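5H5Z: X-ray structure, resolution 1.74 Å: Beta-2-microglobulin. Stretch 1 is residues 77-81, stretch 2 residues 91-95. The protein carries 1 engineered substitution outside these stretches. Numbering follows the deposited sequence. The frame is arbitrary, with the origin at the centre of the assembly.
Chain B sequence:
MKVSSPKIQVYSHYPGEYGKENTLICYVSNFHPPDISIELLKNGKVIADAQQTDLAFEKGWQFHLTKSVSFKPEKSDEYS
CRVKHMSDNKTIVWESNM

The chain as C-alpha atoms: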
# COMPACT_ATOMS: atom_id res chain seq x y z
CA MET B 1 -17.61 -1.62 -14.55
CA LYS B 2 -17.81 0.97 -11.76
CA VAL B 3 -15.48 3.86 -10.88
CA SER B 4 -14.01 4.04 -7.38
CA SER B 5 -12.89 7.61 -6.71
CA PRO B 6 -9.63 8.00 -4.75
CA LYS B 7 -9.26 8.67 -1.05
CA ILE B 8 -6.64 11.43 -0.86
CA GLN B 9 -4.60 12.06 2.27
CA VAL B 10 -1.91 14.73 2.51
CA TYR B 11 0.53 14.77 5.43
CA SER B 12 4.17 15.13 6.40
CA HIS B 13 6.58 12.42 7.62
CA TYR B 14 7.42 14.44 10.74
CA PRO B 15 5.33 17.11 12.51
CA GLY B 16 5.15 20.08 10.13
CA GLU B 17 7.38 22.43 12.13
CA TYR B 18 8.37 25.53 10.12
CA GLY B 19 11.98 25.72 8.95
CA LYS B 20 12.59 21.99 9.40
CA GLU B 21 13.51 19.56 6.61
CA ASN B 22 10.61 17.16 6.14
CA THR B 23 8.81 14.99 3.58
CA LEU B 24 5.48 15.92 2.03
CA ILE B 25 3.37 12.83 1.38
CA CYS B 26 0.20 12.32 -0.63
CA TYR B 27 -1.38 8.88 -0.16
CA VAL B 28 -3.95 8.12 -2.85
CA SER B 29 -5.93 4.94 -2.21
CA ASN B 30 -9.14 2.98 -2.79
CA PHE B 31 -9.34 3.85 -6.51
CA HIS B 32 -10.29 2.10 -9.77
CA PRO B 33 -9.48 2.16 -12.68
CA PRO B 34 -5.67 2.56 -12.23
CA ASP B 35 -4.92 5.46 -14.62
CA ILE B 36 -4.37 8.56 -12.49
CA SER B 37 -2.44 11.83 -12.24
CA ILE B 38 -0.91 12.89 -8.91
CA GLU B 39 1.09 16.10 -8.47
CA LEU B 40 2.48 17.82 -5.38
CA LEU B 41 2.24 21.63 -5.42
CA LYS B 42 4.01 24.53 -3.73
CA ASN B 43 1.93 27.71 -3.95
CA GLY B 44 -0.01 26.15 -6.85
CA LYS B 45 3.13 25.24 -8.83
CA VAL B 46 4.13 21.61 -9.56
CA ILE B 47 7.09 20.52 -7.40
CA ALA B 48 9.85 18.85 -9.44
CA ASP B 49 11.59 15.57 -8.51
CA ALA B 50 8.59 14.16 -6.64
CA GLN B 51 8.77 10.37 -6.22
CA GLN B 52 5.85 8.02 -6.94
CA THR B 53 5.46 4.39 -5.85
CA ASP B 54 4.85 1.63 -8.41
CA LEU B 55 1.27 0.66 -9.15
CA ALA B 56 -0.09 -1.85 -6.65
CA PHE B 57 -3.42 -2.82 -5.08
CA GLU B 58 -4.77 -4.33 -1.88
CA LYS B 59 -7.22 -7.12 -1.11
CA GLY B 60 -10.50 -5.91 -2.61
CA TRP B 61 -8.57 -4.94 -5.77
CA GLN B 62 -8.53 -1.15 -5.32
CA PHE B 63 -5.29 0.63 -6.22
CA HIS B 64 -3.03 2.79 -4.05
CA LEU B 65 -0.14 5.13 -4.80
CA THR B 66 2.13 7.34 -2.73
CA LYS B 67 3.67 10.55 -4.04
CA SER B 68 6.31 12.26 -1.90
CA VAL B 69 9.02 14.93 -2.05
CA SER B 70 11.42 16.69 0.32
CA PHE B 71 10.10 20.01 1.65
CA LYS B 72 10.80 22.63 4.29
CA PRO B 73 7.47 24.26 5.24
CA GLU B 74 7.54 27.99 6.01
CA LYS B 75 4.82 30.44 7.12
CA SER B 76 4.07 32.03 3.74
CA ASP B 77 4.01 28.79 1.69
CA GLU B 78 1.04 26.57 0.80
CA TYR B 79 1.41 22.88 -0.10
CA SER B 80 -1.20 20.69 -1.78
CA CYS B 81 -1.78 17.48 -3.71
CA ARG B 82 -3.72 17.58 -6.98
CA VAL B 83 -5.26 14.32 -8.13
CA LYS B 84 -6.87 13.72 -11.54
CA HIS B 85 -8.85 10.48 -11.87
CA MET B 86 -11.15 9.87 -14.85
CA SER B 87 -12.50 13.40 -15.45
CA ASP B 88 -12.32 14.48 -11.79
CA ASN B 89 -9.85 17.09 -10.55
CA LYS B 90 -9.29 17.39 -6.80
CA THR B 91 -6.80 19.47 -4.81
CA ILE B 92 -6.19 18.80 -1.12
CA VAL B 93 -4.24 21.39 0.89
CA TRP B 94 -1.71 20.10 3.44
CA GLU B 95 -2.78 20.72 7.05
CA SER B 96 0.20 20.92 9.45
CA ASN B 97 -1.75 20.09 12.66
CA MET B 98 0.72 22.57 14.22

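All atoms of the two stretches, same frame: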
# COMPACT_ATOMS: atom_id res chain seq x y z
N ASP B 77 4.12 29.78 2.77
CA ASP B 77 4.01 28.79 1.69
C ASP B 77 2.86 27.80 1.89
O ASP B 77 2.66 27.28 2.99
CB ASP B 77 5.33 28.03 1.52
CG ASP B 77 6.46 28.93 1.08
OD1 ASP B 77 6.25 29.77 0.17
OD2 ASP B 77 7.58 28.80 1.63
N GLU B 78 2.13 27.54 0.81
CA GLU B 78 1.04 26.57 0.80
C GLU B 78 1.42 25.33 -0.00
O GLU B 78 1.91 25.44 -1.13
CB GLU B 78 -0.24 27.19 0.21
CG GLU B 78 -1.27 26.16 -0.22
CD GLU B 78 -2.28 26.72 -1.21
OE1 GLU B 78 -3.18 27.46 -0.78
OE2 GLU B 78 -2.18 26.40 -2.41
N TYR B 79 1.18 24.16 0.58
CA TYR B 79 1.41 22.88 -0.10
C TYR B 79 0.10 22.14 -0.31
O TYR B 79 -0.81 22.22 0.52
CB TYR B 79 2.43 22.03 0.66
CG TYR B 79 3.79 22.69 0.69
CD1 TYR B 79 4.13 23.57 1.72
CD2 TYR B 79 4.72 22.46 -0.32
CE1 TYR B 79 5.37 24.19 1.75
CE2 TYR B 79 5.96 23.08 -0.30
CZ TYR B 79 6.28 23.94 0.73
OH TYR B 79 7.50 24.55 0.76
N SER B 80 0.01 21.42 -1.42
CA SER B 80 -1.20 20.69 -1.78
C SER B 80 -0.90 19.51 -2.69
O SER B 80 0.20 19.39 -3.25
CB SER B 80 -2.25 21.63 -2.40
OG SER B 80 -1.77 22.22 -3.60
N CYS B 81 -1.88 18.62 -2.81
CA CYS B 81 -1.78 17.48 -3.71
C CYS B 81 -2.97 17.54 -4.65
O CYS B 81 -4.13 17.59 -4.20
CB CYS B 81 -1.77 16.18 -2.90
SG CYS B 81 -1.73 14.66 -3.88
N THR B 91 -8.00 18.93 -5.45
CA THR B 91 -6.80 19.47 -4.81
C THR B 91 -7.01 19.50 -3.31
O THR B 91 -7.97 20.10 -2.82
CB THR B 91 -6.47 20.89 -5.34
OG1 THR B 91 -6.20 20.82 -6.74
CG2 THR B 91 -5.25 21.47 -4.63
N ILE B 92 -6.12 18.84 -2.58
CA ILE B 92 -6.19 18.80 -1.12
C ILE B 92 -4.99 19.55 -0.54
O ILE B 92 -3.85 19.19 -0.81
CB ILE B 92 -6.25 17.34 -0.60
CG1 ILE B 92 -7.36 16.54 -1.30
CG2 ILE B 92 -6.41 17.29 0.92
CD1 ILE B 92 -8.78 17.01 -1.01
N VAL B 93 -5.27 20.59 0.25
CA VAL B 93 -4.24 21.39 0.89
C VAL B 93 -3.70 20.67 2.12
O VAL B 93 -4.46 20.12 2.92
CB VAL B 93 -4.78 22.79 1.28
CG1 VAL B 93 -3.77 23.58 2.10
CG2 VAL B 93 -5.18 23.58 0.03
N TRP B 94 -2.37 20.67 2.27
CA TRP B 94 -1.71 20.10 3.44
C TRP B 94 -2.00 20.89 4.71
O TRP B 94 -1.80 22.09 4.77
CB TRP B 94 -0.21 20.03 3.21
CG TRP B 94 0.56 19.60 4.41
CD1 TRP B 94 0.50 18.38 5.02
CD2 TRP B 94 1.50 20.37 5.15
NE1 TRP B 94 1.35 18.35 6.10
CE2 TRP B 94 1.98 19.56 6.20
CE3 TRP B 94 1.99 21.68 5.02
CZ2 TRP B 94 2.93 20.01 7.12
CZ3 TRP B 94 2.93 22.13 5.94
CH2 TRP B 94 3.39 21.29 6.98
N GLU B 95 -2.50 20.17 5.72
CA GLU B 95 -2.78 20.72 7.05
C GLU B 95 -1.66 20.27 7.99
O GLU B 95 -1.45 19.07 8.17
CB GLU B 95 -4.13 20.19 7.54
CG GLU B 95 -4.38 20.32 9.04
CD GLU B 95 -4.51 21.77 9.47
OE1 GLU B 95 -5.56 22.38 9.21
OE2 GLU B 95 -3.54 22.28 10.08
O HOH W 1 -0.06 24.04 3.29

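Residues 79-81 and 91-93 are neighbouring antiparallel strands, joined chiefly through their backbones. Cys81 and Ile92 form a hydrogen-bonded pair: Cys81 N donates to Ile92 O and Ile92 N to Cys81 O, both at 2.9 Å. One step along, Ser80 faces Val93 as a non-hydrogen-bonded pair, their CA atoms 4.1 Å apart, and the ladder resumes where Trp94 N donates to Tyr79 O at 2.8 Å. Beyond that bond a water takes over, accepting from Tyr79 N and donating to Trp94 O, each at 3.0 Å.

Side chains alternate between the two faces. The short CA separation is typical of a non-hydrogen-bonded pair, and the small Ser80 side chain lies against the neighbouring strand: its p rotamer (chi1 61°) places OG 3.7 Å from Thr91 CG2, while its CB lies 4.3 Å from CG2 of Val93. Val93, beta-branched and at home in a strand, adopts t, and its CG1 meets the aliphatic CG of Glu78 at 4.3 Å, a contact between two exposed residues in which a long side chain offers a methylene to its neighbour. On the face of Cys81 and Ile92, Cys81 is t, its sulfur covalently bonded elsewhere in the structure; Ile92 is m at both chi angles, and its end leads away from the partner strand. Tyr79 (m) and Trp94 (t) bring their CB atoms to 4.2 Å, and their rings meet obliquely, adding apolar contact beside the backbone bond.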